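PDB 4MF4: HpcH/HpaI aldolase/citrate lyase family protein from Burkholderia cenocepacia, which is of unknown function but belongs to the HpcH/HpaI aldolase/citrate lyase family and folds as a parallel eight-stranded TIM barrel. Local coordinates for residues A[184-190]-A[224-229]. Sequence-based numbering, arbitrary orientation.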
# COMPACT_ATOMS: atom_id res chain seq x y z
N ASP A 184 25.17 -21.90 -11.58
CA ASP A 184 24.88 -21.82 -13.03
C ASP A 184 25.53 -20.58 -13.67
O ASP A 184 25.62 -20.50 -14.88
CB ASP A 184 23.38 -21.80 -13.31
CG ASP A 184 22.64 -22.99 -12.69
OD1 ASP A 184 23.03 -24.17 -12.97
OD2 ASP A 184 21.69 -22.76 -11.89
N CYS A 185 25.99 -19.62 -12.86
CA CYS A 185 26.59 -18.43 -13.43
C CYS A 185 27.44 -17.72 -12.40
O CYS A 185 27.01 -17.62 -11.26
CB CYS A 185 25.47 -17.47 -13.84
SG CYS A 185 26.07 -15.97 -14.69
N LEU A 186 28.59 -17.18 -12.79
CA LEU A 186 29.39 -16.35 -11.91
C LEU A 186 29.09 -14.92 -12.31
O LEU A 186 29.22 -14.60 -13.49
CB LEU A 186 30.89 -16.60 -12.09
CG LEU A 186 31.41 -18.00 -11.91
CD1 LEU A 186 32.86 -18.12 -12.38
CD2 LEU A 186 31.23 -18.45 -10.48
N PHE A 187 28.73 -14.05 -11.36
CA PHE A 187 28.41 -12.67 -11.74
C PHE A 187 29.39 -11.66 -11.16
O PHE A 187 29.61 -11.64 -9.97
CB PHE A 187 26.97 -12.38 -11.32
CG PHE A 187 26.43 -11.07 -11.83
CD1 PHE A 187 26.62 -9.92 -11.12
CD2 PHE A 187 25.67 -11.03 -12.97
CE1 PHE A 187 26.08 -8.73 -11.54
CE2 PHE A 187 25.13 -9.84 -13.42
CZ PHE A 187 25.31 -8.70 -12.69
N VAL A 188 30.00 -10.86 -12.01
CA VAL A 188 30.88 -9.76 -11.57
C VAL A 188 30.15 -8.42 -11.43
O VAL A 188 29.58 -7.90 -12.42
CB VAL A 188 32.05 -9.57 -12.59
CG1 VAL A 188 33.00 -8.48 -12.13
CG2 VAL A 188 32.83 -10.87 -12.77
N GLY A 189 30.13 -7.85 -10.23
CA GLY A 189 29.71 -6.46 -10.04
C GLY A 189 30.96 -5.56 -9.97
O GLY A 189 31.63 -5.56 -8.96
N PRO A 190 31.31 -4.85 -11.05
CA PRO A 190 32.65 -4.22 -10.97
C PRO A 190 32.78 -3.16 -9.89
O PRO A 190 33.85 -3.07 -9.27
CB PRO A 190 32.81 -3.57 -12.34
CG PRO A 190 31.99 -4.42 -13.23
CD PRO A 190 30.76 -4.74 -12.40
N VAL A 224 31.14 -22.61 -17.09
CA VAL A 224 30.09 -21.92 -16.36
C VAL A 224 30.00 -20.50 -16.93
O VAL A 224 31.01 -19.78 -17.09
CB VAL A 224 30.47 -21.87 -14.86
CG1 VAL A 224 29.40 -21.10 -14.07
CG2 VAL A 224 30.68 -23.29 -14.31
N ALA A 225 28.78 -20.12 -17.30
CA ALA A 225 28.49 -18.76 -17.71
C ALA A 225 29.02 -17.71 -16.77
O ALA A 225 28.93 -17.86 -15.56
CB ALA A 225 26.99 -18.57 -17.84
N VAL A 226 29.58 -16.63 -17.35
CA VAL A 226 29.90 -15.46 -16.55
C VAL A 226 29.03 -14.26 -16.91
O VAL A 226 28.75 -14.03 -18.07
CB VAL A 226 31.37 -15.11 -16.69
CG1 VAL A 226 31.75 -13.99 -15.74
CG2 VAL A 226 32.18 -16.39 -16.40
N GLY A 227 28.62 -13.51 -15.90
CA GLY A 227 27.79 -12.32 -16.07
C GLY A 227 28.48 -11.10 -15.48
O GLY A 227 29.43 -11.24 -14.72
N ILE A 228 27.93 -9.93 -15.76
CA ILE A 228 28.54 -8.67 -15.39
C ILE A 228 27.51 -7.56 -15.50
O ILE A 228 26.57 -7.62 -16.33
CB ILE A 228 29.78 -8.39 -16.31
CG1 ILE A 228 30.61 -7.21 -15.77
CG2 ILE A 228 29.34 -8.21 -17.73
CD1 ILE A 228 32.01 -7.12 -16.33
N PHE A 229 27.67 -6.57 -14.62
CA PHE A 229 26.86 -5.36 -14.67
C PHE A 229 27.66 -4.35 -15.47
O PHE A 229 28.76 -3.96 -15.04
CB PHE A 229 26.60 -4.80 -13.24
CG PHE A 229 25.66 -3.62 -13.23
CD1 PHE A 229 26.16 -2.33 -13.39
CD2 PHE A 229 24.30 -3.79 -13.17
CE1 PHE A 229 25.31 -1.23 -13.42
CE2 PHE A 229 23.44 -2.70 -13.21
CZ PHE A 229 23.96 -1.42 -13.34
O HOH W 1 26.57 -22.08 -16.92
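L186 and V188 join the backbone of 225-229 through four hydrogen bonds, a compact example of how parallel strands pair when every second residue of one strand both gives and takes, the residues between bonding to the strand on the other side, here 160-165. L186 N donates to A225 O and L186 O accepts G227 N at 2.7 Å; V188 N then donates to G227 O, and V188 O receives F229 N in a longer bond of 3.2 Å. The bond from V188 N to G227 O is almost straight (174°), yet its donor lies above the carbonyl plane. At the N-terminal end of the pairing, a water donates to D184 O and accepts from A225 N.

Strands 185-188 and 225-229 are the sixth and seventh of a TIM barrel, linked by a right-handed beta-alpha-beta crossover through helices 190-196 and 206-222, and their axes diverge by 24°. Side chains alternate between the barrel interior and the helical layer.

Inside, the ring of F187 lies across the neighbouring backbone where G227 has no side chain. With CG anti to the backbone N (chi1 -171°), the ring reaches along the second strand. I228 N sits over one face, 3.7 Å from F187 CE2. F187 CZ comes 4.1 Å from F229 CB. C185 SG packs nearby, 4.2 Å from A225 CB.

Outside, V188 CB meets I228 CG1 at 4.2 Å, while V226 CG1 leans over L186 O. The P190 ring crosses the I228 side chain at about a right angle, P190 CG to I228 CG1 4.0 Å, and M212 of helix 206-222 touches V188, P190 and I228.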